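Local coordinates for Mll7089 protein (Mesorhizobium loti, PDB 2OZ8), which is of unknown specific function but probably acts as a magnesium-dependent hydro-lyase of the enolase superfamily, related to mandelate racemase, at residues 15-21 and 319-325; 122-128 and 305-309; 220-226 and 245-251. One frame throughout, in Å; residues are numbered along the deposited sequence. Where two conformers were deposited one is given.

Contact 1 (15-21 and 319-325); sequences FARDRVI and SFQNFDH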
loop_
_atom_site.group_PDB
_atom_site.type_symbol
_atom_site.label_atom_id
_atom_site.label_comp_id
_atom_site.label_asym_id
_atom_site.label_seq_id
_atom_site.Cartn_x
_atom_site.Cartn_y
_atom_site.Cartn_z
ATOM N N PHE A 15 -40.541 -26.117 18.599
ATOM C CA PHE A 15 -40.405 -27.380 19.321
ATOM C C PHE A 15 -39.084 -27.546 20.063
ATOM O O PHE A 15 -38.102 -26.912 19.721
ATOM C CB PHE A 15 -40.632 -28.553 18.384
ATOM C CG PHE A 15 -39.729 -28.576 17.150
ATOM C CD1 PHE A 15 -38.574 -29.389 17.118
ATOM C CD2 PHE A 15 -40.070 -27.857 15.986
ATOM C CE1 PHE A 15 -37.780 -29.521 15.936
ATOM C CE2 PHE A 15 -39.275 -27.931 14.809
ATOM C CZ PHE A 15 -38.118 -28.780 14.793
ATOM N N ALA A 16 -39.089 -28.411 21.080
ATOM C CA ALA A 16 -37.894 -28.766 21.860
ATOM C C ALA A 16 -36.942 -29.597 21.029
ATOM O O ALA A 16 -37.372 -30.388 20.159
ATOM C CB ALA A 16 -38.274 -29.537 23.147
ATOM N N ARG A 17 -35.648 -29.396 21.296
ATOM C CA ARG A 17 -34.585 -30.213 20.708
ATOM C C ARG A 17 -34.372 -31.463 21.545
ATOM O O ARG A 17 -34.770 -31.508 22.699
ATOM C CB ARG A 17 -33.276 -29.418 20.630
ATOM C CG ARG A 17 -33.284 -28.369 19.533
ATOM C CD ARG A 17 -31.999 -27.533 19.568
ATOM N NE ARG A 17 -32.062 -26.416 18.630
ATOM C CZ ARG A 17 -31.628 -26.470 17.377
ATOM N NH1 ARG A 17 -31.102 -27.590 16.880
ATOM N NH2 ARG A 17 -31.725 -25.398 16.611
ATOM N N ASP A 18 -33.725 -32.459 20.949
ATOM C CA ASP A 18 -33.311 -33.663 21.661
ATOM C C ASP A 18 -32.040 -33.527 22.530
ATOM O O ASP A 18 -31.792 -34.372 23.378
ATOM C CB ASP A 18 -33.198 -34.850 20.692
ATOM C CG ASP A 18 -32.084 -34.690 19.655
ATOM O OD1 ASP A 18 -31.765 -33.542 19.181
ATOM O OD2 ASP A 18 -31.520 -35.770 19.308
ATOM N N ARG A 19 -31.266 -32.462 22.334
ATOM C CA ARG A 19 -30.064 -32.175 23.116
ATOM C C ARG A 19 -29.878 -30.666 23.099
ATOM O O ARG A 19 -30.429 -29.987 22.226
ATOM C CB ARG A 19 -28.838 -32.833 22.464
ATOM C CG ARG A 19 -28.341 -32.136 21.204
ATOM C CD ARG A 19 -27.208 -32.864 20.477
ATOM N NE ARG A 19 -27.587 -33.085 19.078
ATOM C CZ ARG A 19 -26.993 -32.628 17.989
ATOM N NH1 ARG A 19 -25.878 -31.932 17.981
ATOM N NH2 ARG A 19 -27.525 -32.961 16.854
ATOM N N VAL A 20 -29.079 -30.141 24.022
ATOM C CA VAL A 20 -28.658 -28.741 23.927
ATOM C C VAL A 20 -27.623 -28.594 22.819
ATOM O O VAL A 20 -26.687 -29.431 22.717
ATOM C CB VAL A 20 -28.085 -28.171 25.279
ATOM C CG1 VAL A 20 -27.700 -26.688 25.135
ATOM C CG2 VAL A 20 -29.130 -28.265 26.380
ATOM N N ILE A 21 -27.817 -27.561 21.976
ATOM C CA ILE A 21 -26.814 -27.182 20.974
ATOM C C ILE A 21 -26.176 -25.850 21.326
ATOM O O ILE A 21 -26.753 -25.054 22.031
ATOM C CB ILE A 21 -27.348 -27.091 19.508
ATOM C CG1 ILE A 21 -28.266 -25.874 19.321
ATOM C CG2 ILE A 21 -27.902 -28.417 19.058
ATOM C CD1 ILE A 21 -28.509 -25.493 17.897
ATOM N N SER A 319 -25.270 -31.892 11.358
ATOM C CA SER A 319 -25.260 -31.667 12.807
ATOM C C SER A 319 -26.254 -32.519 13.610
ATOM O O SER A 319 -26.491 -32.273 14.776
ATOM C CB SER A 319 -25.470 -30.196 13.104
ATOM O OG SER A 319 -24.332 -29.433 12.709
ATOM N N PHE A 320 -26.833 -33.525 12.956
ATOM C CA PHE A 320 -27.718 -34.460 13.628
ATOM C C PHE A 320 -28.900 -33.789 14.319
ATOM O O PHE A 320 -29.367 -34.292 15.318
ATOM C CB PHE A 320 -26.919 -35.362 14.610
ATOM C CG PHE A 320 -25.813 -36.099 13.941
ATOM C CD1 PHE A 320 -26.035 -37.343 13.403
ATOM C CD2 PHE A 320 -24.530 -35.519 13.813
ATOM C CE1 PHE A 320 -25.039 -38.015 12.765
ATOM C CE2 PHE A 320 -23.508 -36.201 13.152
ATOM C CZ PHE A 320 -23.774 -37.434 12.615
ATOM N N GLN A 321 -29.403 -32.686 13.779
ATOM C CA GLN A 321 -30.578 -32.029 14.397
ATOM C C GLN A 321 -31.908 -32.856 14.229
ATOM O O GLN A 321 -32.036 -33.663 13.293
ATOM C CB GLN A 321 -30.693 -30.593 13.899
ATOM C CG GLN A 321 -29.565 -29.696 14.426
ATOM C CD GLN A 321 -29.436 -28.399 13.674
ATOM O OE1 GLN A 321 -29.548 -27.324 14.266
ATOM N NE2 GLN A 321 -29.194 -28.486 12.347
ATOM N N ASN A 322 -32.849 -32.722 15.166
ATOM C CA ASN A 322 -34.102 -33.499 15.087
ATOM C C ASN A 322 -35.092 -32.754 14.200
ATOM O O ASN A 322 -36.011 -32.132 14.705
ATOM C CB ASN A 322 -34.713 -33.779 16.458
ATOM C CG ASN A 322 -35.127 -32.500 17.194
ATOM O OD1 ASN A 322 -34.483 -31.456 17.032
ATOM N ND2 ASN A 322 -36.202 -32.574 18.016
ATOM N N PHE A 323 -34.897 -32.849 12.885
ATOM C CA PHE A 323 -35.640 -32.061 11.874
ATOM C C PHE A 323 -36.376 -32.950 10.866
ATOM O O PHE A 323 -37.233 -32.493 10.171
ATOM C CB PHE A 323 -34.680 -31.136 11.060
ATOM C CG PHE A 323 -34.089 -29.976 11.838
ATOM C CD1 PHE A 323 -34.535 -29.646 13.111
ATOM C CD2 PHE A 323 -33.091 -29.190 11.271
ATOM C CE1 PHE A 323 -33.968 -28.537 13.833
ATOM C CE2 PHE A 323 -32.534 -28.107 11.955
ATOM C CZ PHE A 323 -32.988 -27.766 13.236
ATOM N N ASP A 324 -36.023 -34.214 10.770
ATOM C CA ASP A 324 -36.429 -35.016 9.628
ATOM C C ASP A 324 -37.946 -35.241 9.562
ATOM O O ASP A 324 -38.512 -35.429 8.477
ATOM C CB ASP A 324 -35.683 -36.366 9.639
ATOM C CG ASP A 324 -34.183 -36.234 9.327
ATOM O OD1 ASP A 324 -33.606 -35.104 9.283
ATOM O OD2 ASP A 324 -33.563 -37.286 9.110
ATOM N N HIS A 325 -38.601 -35.232 10.719
ATOM C CA HIS A 325 -40.016 -35.487 10.790
ATOM C C HIS A 325 -40.840 -34.452 9.989
ATOM O O HIS A 325 -42.031 -34.692 9.637
ATOM C CB HIS A 325 -40.463 -35.526 12.250
ATOM C CG HIS A 325 -40.322 -34.219 12.944
ATOM N ND1 HIS A 325 -39.096 -33.690 13.298
ATOM C CD2 HIS A 325 -41.255 -33.319 13.342
ATOM C CE1 HIS A 325 -39.281 -32.524 13.883
ATOM N NE2 HIS A 325 -40.582 -32.275 13.924
HETATM O O HOH W 1 -31.692 -30.769 17.522
HETATM O O HOH W 2 -30.229 -24.845 13.912
#
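The ring of F15 offers one face to the edge of H325 in a T-shaped stack, centroids 5.3 Å apart and planes at 84°, while F323 CD1 meets its edge at 4.1 Å from F15 CZ. The next residues make the polar part of the contact. N322, at the centre of an inverse gamma turn, sends ND2 to the carbonyl A16 O (3.3 Å), and the same ND2 also reaches P373. R17 NH1 donates to Q321 OE1 (3.1 Å), with NE held by D30. One water accepts from R17 NH1 and N322 N and donates to D18 OD1, whose partner OD2 accepts from N375; a second bridges R17 NH2 and Q321 OE1. At the corner, R19 makes a very short bond from NH2 to S319 O (2.4 Å) and a weak one to F320 O (2.7 Å), so its guanidinium grips two successive carbonyls of the loop. The joint ties the edge of the N-terminal sheet to the loop that follows the last barrel strand, 313-318: F15 and R17 pair with strand 27-40, F15 and F323 pack on V31 of that strand, and R19 and F320 lie against L152 and A156 of helix 146-158.

Contact 2 (122-128 and 305-309); sequences LHVLLGS and HMAVA
H305 and A309, with H123, anchor this contact. Residues 122-125 form a single helical turn that runs through L126 into a Schellman motif: S128 N bonds to H123 O (2.8 Å) and G127 N to V124 O (2.9 Å), with G127 at positive phi (88°). Facing it, 305-309 is the end of helix 304-309. In register, the CA atoms of H123 and H305 lie 4.4 Å apart, and those of S128 and A309 4.0 Å.

H305 takes the m rotamer (chi2 -86°), which puts ND1 within 3.1 Å of H123 N, an amide of the first helical turn, as acceptor; its NE2 bonds to H346 O, fixing the ring. L122 CB sits over that ring in a CH-pi contact, 4.0 Å from the centroid. H123, rotamer p, sets its ring rim to rim with H305 (centroids 5.5 Å), packs CB on V308 CG2 at 3.5 Å, and reaches on from ND1 to S128 OG at 2.6 Å.

A309 fills the other end: its CB lies 3.6 Å from L126 CB and 3.8 Å from S128 CB. L126 (mt) also brings CD1 to M306 CG at 3.8 Å, and a water donates to both L126 O (2.9 Å) and A309 O (2.8 Å). At the turn itself, G127 O accepts from R86 NE of a second subunit. The Schellman-terminated turn, leading after a short link into the first barrel strand, 132-138, docks on helix 304-309 beside the seam where that strand pairs with the last, 313-318, closing the (beta/alpha)7-beta barrel of the enolase superfamily.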
loop_
_atom_site.group_PDB
_atom_site.type_symbol
_atom_site.label_atom_id
_atom_site.label_comp_id
_atom_site.label_asym_id
_atom_site.label_seq_id
_atom_site.Cartn_x
_atom_site.Cartn_y
_atom_site.Cartn_z
ATOM N N LEU A 122 -32.549 -29.806 -8.392
ATOM C CA LEU A 122 -31.841 -28.511 -8.239
ATOM C C LEU A 122 -30.347 -28.485 -8.651
ATOM O O LEU A 122 -29.935 -27.624 -9.436
ATOM C CB LEU A 122 -32.075 -27.907 -6.853
ATOM C CG LEU A 122 -31.437 -26.536 -6.611
ATOM C CD1 LEU A 122 -31.966 -25.444 -7.594
ATOM C CD2 LEU A 122 -31.670 -26.144 -5.199
ATOM N N HIS A 123 -29.557 -29.437 -8.174
ATOM C CA HIS A 123 -28.143 -29.508 -8.528
ATOM C C HIS A 123 -27.831 -29.584 -10.033
ATOM O O HIS A 123 -26.861 -28.958 -10.507
ATOM C CB HIS A 123 -27.430 -30.628 -7.751
ATOM C CG HIS A 123 -27.789 -32.011 -8.177
ATOM N ND1 HIS A 123 -26.984 -32.771 -9.012
ATOM C CD2 HIS A 123 -28.851 -32.796 -7.859
ATOM C CE1 HIS A 123 -27.533 -33.963 -9.182
ATOM N NE2 HIS A 123 -28.667 -34.001 -8.500
ATOM N N VAL A 124 -28.628 -30.349 -10.775
ATOM C CA VAL A 124 -28.453 -30.431 -12.237
ATOM C C VAL A 124 -28.717 -29.041 -12.859
ATOM O O VAL A 124 -27.924 -28.549 -13.654
ATOM C CB VAL A 124 -29.366 -31.531 -12.886
ATOM C CG1 VAL A 124 -29.213 -31.528 -14.411
ATOM C CG2 VAL A 124 -29.073 -32.949 -12.267
ATOM N N LEU A 125 -29.811 -28.409 -12.453
ATOM C CA LEU A 125 -30.080 -27.020 -12.842
ATOM C C LEU A 125 -28.895 -26.101 -12.435
ATOM O O LEU A 125 -28.563 -25.147 -13.166
ATOM C CB LEU A 125 -31.388 -26.517 -12.214
ATOM C CG LEU A 125 -31.806 -25.076 -12.514
ATOM C CD1 LEU A 125 -32.191 -24.808 -14.035
ATOM C CD2 LEU A 125 -32.970 -24.673 -11.559
ATOM N N LEU A 126 -28.265 -26.405 -11.290
ATOM C CA LEU A 126 -27.115 -25.583 -10.818
ATOM C C LEU A 126 -25.830 -25.853 -11.600
ATOM O O LEU A 126 -24.822 -25.200 -11.347
ATOM C CB LEU A 126 -26.897 -25.653 -9.292
ATOM C CG LEU A 126 -28.068 -25.076 -8.463
ATOM C CD1 LEU A 126 -27.840 -25.257 -6.985
ATOM C CD2 LEU A 126 -28.415 -23.606 -8.865
ATOM N N GLY A 127 -25.915 -26.764 -12.581
ATOM C CA GLY A 127 -24.800 -27.140 -13.441
ATOM C C GLY A 127 -23.931 -28.278 -12.902
ATOM O O GLY A 127 -22.839 -28.485 -13.393
ATOM N N SER A 128 -24.399 -29.052 -11.928
ATOM C CA SER A 128 -23.534 -30.062 -11.343
ATOM C C SER A 128 -23.100 -31.071 -12.372
ATOM O O SER A 128 -23.758 -31.240 -13.403
ATOM C CB SER A 128 -24.200 -30.793 -10.163
ATOM O OG SER A 128 -25.183 -31.727 -10.621
ATOM N N HIS A 305 -27.216 -29.249 -2.820
ATOM C CA HIS A 305 -27.250 -29.016 -4.241
ATOM C C HIS A 305 -26.193 -28.044 -4.720
ATOM O O HIS A 305 -25.616 -28.261 -5.784
ATOM C CB HIS A 305 -28.636 -28.571 -4.633
ATOM C CG HIS A 305 -29.661 -29.634 -4.416
ATOM N ND1 HIS A 305 -29.926 -30.607 -5.354
ATOM C CD2 HIS A 305 -30.473 -29.888 -3.360
ATOM C CE1 HIS A 305 -30.851 -31.419 -4.879
ATOM N NE2 HIS A 305 -31.205 -31.000 -3.678
ATOM N N MET A 306 -25.949 -26.983 -3.958
ATOM C CA MET A 306 -24.833 -26.077 -4.245
ATOM C C MET A 306 -23.532 -26.777 -3.912
ATOM O O MET A 306 -22.543 -26.568 -4.567
ATOM C CB MET A 306 -24.965 -24.737 -3.479
ATOM C CG MET A 306 -26.334 -24.036 -3.703
ATOM S SD MET A 306 -27.753 -24.495 -2.636
ATOM C CE MET A 306 -27.052 -23.652 -1.228
ATOM N N ALA A 307 -23.524 -27.631 -2.892
ATOM C CA ALA A 307 -22.259 -28.276 -2.509
ATOM C C ALA A 307 -21.768 -29.135 -3.634
ATOM O O ALA A 307 -20.595 -29.075 -3.964
ATOM C CB ALA A 307 -22.378 -29.094 -1.200
ATOM N N VAL A 308 -22.659 -29.944 -4.213
ATOM C CA VAL A 308 -22.247 -30.817 -5.298
ATOM C C VAL A 308 -22.084 -30.010 -6.568
ATOM O O VAL A 308 -21.368 -30.457 -7.434
ATOM C CB VAL A 308 -23.191 -32.098 -5.579
ATOM C CG1 VAL A 308 -23.609 -32.828 -4.321
ATOM C CG2 VAL A 308 -24.410 -31.749 -6.410
ATOM N N ALA A 309 -22.732 -28.841 -6.715
ATOM C CA ALA A 309 -22.619 -28.144 -8.000
ATOM C C ALA A 309 -21.390 -27.226 -8.141
ATOM O O ALA A 309 -20.903 -26.994 -9.249
ATOM C CB ALA A 309 -23.920 -27.418 -8.373
HETATM O O HOH W 3 -21.948 -25.287 -11.170
#

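Contact 3 (220-226 and 245-251); sequences LLWVEDP and TQINSGE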
loop_
_atom_site.group_PDB
_atom_site.type_symbol
_atom_site.label_atom_id
_atom_site.label_comp_id
_atom_site.label_asym_id
_atom_site.label_seq_id
_atom_site.Cartn_x
_atom_site.Cartn_y
_atom_site.Cartn_z
ATOM N N LEU A 220 -5.217 -30.770 12.687
ATOM C CA LEU A 220 -6.468 -30.180 12.282
ATOM C C LEU A 220 -6.526 -29.944 10.830
ATOM O O LEU A 220 -5.597 -29.381 10.262
ATOM C CB LEU A 220 -6.694 -28.840 12.965
ATOM C CG LEU A 220 -6.665 -28.813 14.489
ATOM C CD1 LEU A 220 -6.748 -27.383 14.958
ATOM C CD2 LEU A 220 -7.793 -29.630 15.108
ATOM N N LEU A 221 -7.647 -30.335 10.226
ATOM C CA LEU A 221 -8.011 -29.916 8.873
ATOM C C LEU A 221 -8.280 -28.412 8.751
ATOM O O LEU A 221 -7.791 -27.745 7.817
ATOM C CB LEU A 221 -9.221 -30.705 8.414
ATOM C CG LEU A 221 -9.579 -30.573 6.951
ATOM C CD1 LEU A 221 -8.281 -30.852 6.030
ATOM C CD2 LEU A 221 -10.775 -31.456 6.623
ATOM N N TRP A 222 -9.046 -27.850 9.675
ATOM C CA TRP A 222 -9.255 -26.388 9.684
ATOM C C TRP A 222 -9.749 -25.908 11.039
ATOM O O TRP A 222 -10.259 -26.677 11.845
ATOM C CB TRP A 222 -10.157 -25.871 8.533
ATOM C CG TRP A 222 -11.675 -26.090 8.619
ATOM C CD1 TRP A 222 -12.518 -25.629 9.583
ATOM C CD2 TRP A 222 -12.511 -26.764 7.666
ATOM N NE1 TRP A 222 -13.821 -25.985 9.315
ATOM C CE2 TRP A 222 -13.847 -26.690 8.145
ATOM C CE3 TRP A 222 -12.269 -27.413 6.454
ATOM C CZ2 TRP A 222 -14.938 -27.255 7.444
ATOM C CZ3 TRP A 222 -13.317 -27.954 5.782
ATOM C CH2 TRP A 222 -14.641 -27.889 6.273
ATOM N N VAL A 223 -9.515 -24.637 11.277
ATOM C CA VAL A 223 -10.088 -23.934 12.399
ATOM C C VAL A 223 -11.064 -22.918 11.798
ATOM O O VAL A 223 -10.740 -22.175 10.859
ATOM C CB VAL A 223 -9.004 -23.271 13.322
ATOM C CG1 VAL A 223 -8.061 -22.365 12.540
ATOM C CG2 VAL A 223 -9.654 -22.514 14.489
ATOM N N GLU A 224 -12.280 -22.896 12.339
ATOM C CA GLU A 224 -13.337 -22.103 11.772
ATOM C C GLU A 224 -13.654 -20.900 12.638
ATOM O O GLU A 224 -13.776 -21.045 13.827
ATOM C CB GLU A 224 -14.541 -23.005 11.705
ATOM C CG GLU A 224 -15.538 -22.638 10.636
ATOM C CD GLU A 224 -16.517 -23.775 10.347
ATOM O OE1 GLU A 224 -16.105 -24.969 10.224
ATOM O OE2 GLU A 224 -17.705 -23.446 10.241
ATOM N N ASP A 225 -13.810 -19.723 12.050
ATOM C CA ASP A 225 -14.100 -18.510 12.797
ATOM C C ASP A 225 -13.353 -18.355 14.145
ATOM O O ASP A 225 -13.984 -18.182 15.179
ATOM C CB ASP A 225 -15.596 -18.375 13.033
ATOM C CG ASP A 225 -16.385 -18.528 11.778
ATOM O OD1 ASP A 225 -16.089 -17.822 10.789
ATOM O OD2 ASP A 225 -17.317 -19.377 11.760
ATOM N N PRO A 226 -12.004 -18.375 14.133
ATOM C CA PRO A 226 -11.347 -18.372 15.442
ATOM C C PRO A 226 -11.447 -17.036 16.196
ATOM O O PRO A 226 -11.324 -17.039 17.425
ATOM C CB PRO A 226 -9.881 -18.682 15.106
ATOM C CG PRO A 226 -9.685 -18.284 13.671
ATOM C CD PRO A 226 -11.048 -18.380 12.990
ATOM N N THR A 245 -2.419 -25.763 9.054
ATOM C CA THR A 245 -3.846 -25.985 8.955
ATOM C C THR A 245 -4.481 -24.818 8.263
ATOM O O THR A 245 -3.795 -23.825 8.028
ATOM C CB THR A 245 -4.525 -26.269 10.353
ATOM O OG1 THR A 245 -5.861 -26.665 10.136
ATOM C CG2 THR A 245 -4.571 -25.062 11.252
ATOM N N GLN A 246 -5.781 -24.917 7.960
ATOM C CA GLN A 246 -6.507 -23.876 7.223
ATOM C C GLN A 246 -7.359 -23.001 8.130
ATOM O O GLN A 246 -7.911 -23.500 9.101
ATOM C CB GLN A 246 -7.402 -24.523 6.179
ATOM C CG GLN A 246 -6.643 -25.146 4.989
ATOM C CD GLN A 246 -7.536 -26.001 4.097
ATOM O OE1 GLN A 246 -7.717 -25.711 2.930
ATOM N NE2 GLN A 246 -8.096 -27.066 4.661
ATOM N N ILE A 247 -7.457 -21.702 7.806
ATOM C CA ILE A 247 -8.276 -20.761 8.525
ATOM C C ILE A 247 -9.581 -20.569 7.764
ATOM O O ILE A 247 -9.611 -19.973 6.680
ATOM C CB ILE A 247 -7.556 -19.405 8.677
ATOM C CG1 ILE A 247 -6.127 -19.572 9.264
ATOM C CG2 ILE A 247 -8.398 -18.422 9.488
ATOM C CD1 ILE A 247 -6.074 -20.072 10.736
ATOM N N ASN A 248 -10.676 -21.055 8.336
ATOM C CA ASN A 248 -11.935 -21.118 7.634
ATOM C C ASN A 248 -12.709 -19.942 8.180
ATOM O O ASN A 248 -12.804 -19.785 9.365
ATOM C CB ASN A 248 -12.569 -22.499 7.908
ATOM C CG ASN A 248 -13.885 -22.735 7.172
ATOM O OD1 ASN A 248 -14.686 -21.840 7.031
ATOM N ND2 ASN A 248 -14.116 -23.976 6.726
ATOM N N SER A 249 -13.238 -19.087 7.323
ATOM C CA SER A 249 -13.810 -17.816 7.780
ATOM C C SER A 249 -15.033 -17.418 6.999
ATOM O O SER A 249 -15.185 -17.786 5.859
ATOM C CB SER A 249 -12.799 -16.676 7.645
ATOM O OG SER A 249 -13.016 -15.742 8.690
ATOM N N GLY A 250 -15.908 -16.668 7.637
ATOM C CA GLY A 250 -17.002 -15.966 6.959
ATOM C C GLY A 250 -18.347 -16.005 7.663
ATOM O O GLY A 250 -19.337 -15.508 7.108
ATOM N N GLU A 251 -18.398 -16.621 8.854
ATOM C CA GLU A 251 -19.647 -16.701 9.643
ATOM C C GLU A 251 -20.111 -15.289 9.981
ATOM O O GLU A 251 -19.289 -14.404 10.245
ATOM C CB GLU A 251 -19.476 -17.534 10.945
ATOM C CG GLU A 251 -20.780 -17.938 11.703
ATOM C CD GLU A 251 -21.469 -19.224 11.157
ATOM O OE1 GLU A 251 -21.573 -19.321 9.922
ATOM O OE2 GLU A 251 -21.906 -20.129 11.947
#
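T245 OG1 donates to L220 O (2.7 Å) at the start of this pair. L221 O then takes Q246 NE2 (3.2 Å) and, weakly, Q246 N (3.5 Å). The parallel ladder follows: V223 N to Q246 O (2.9 Å), N248 N to V223 O (2.8 Å), D225 N to N248 O (2.9 Å). I247 N, pointing the other way, is met by D268. The two strands are the fourth and fifth of the parallel barrel, a beta-alpha-beta unit linked by helix 232-241, on which I247 and P226 rest; V223 CG1 touches I247 CD1 at 3.5 Å on that outer face. On the other face W222 NE1 donates to E224 OE1 (2.7 Å), which also pairs with K165, and N248 CB lies over the indole five-membered ring, 3.8 Å from its centroid, its ND2 bonding S294. At the C-terminal ends, where this superfamily keeps its active site, D225 OD1 accepts E251 N (3.2 Å) and, weakly, G250 N (3.4 Å), while E251 OE1 bonds to H273.

From the N terminus, the chain builds the antiparallel sheet that holds 15-21, passes helix 103-118, reaches 122-128 and enters the barrel at strand 132-138. Contact 3 is the first to close, at 245-251, after just the helix between two adjacent strands. Contact 2 closes next, when the helix before the last barrel strand returns to 122-128. Contact 1 closes at 319-325, after strand 313-318, and encloses the rest: contact 3 nests inside contact 2, and contact 2 inside contact 1, with no crossing. None touch; centres lie about 25 to 27 Å apart. Contact 3 lies within the barrel wall, contact 2 ties 122-128 to helix 304-309, and contact 1 ties the N-terminal sheet to the loop after 313-318.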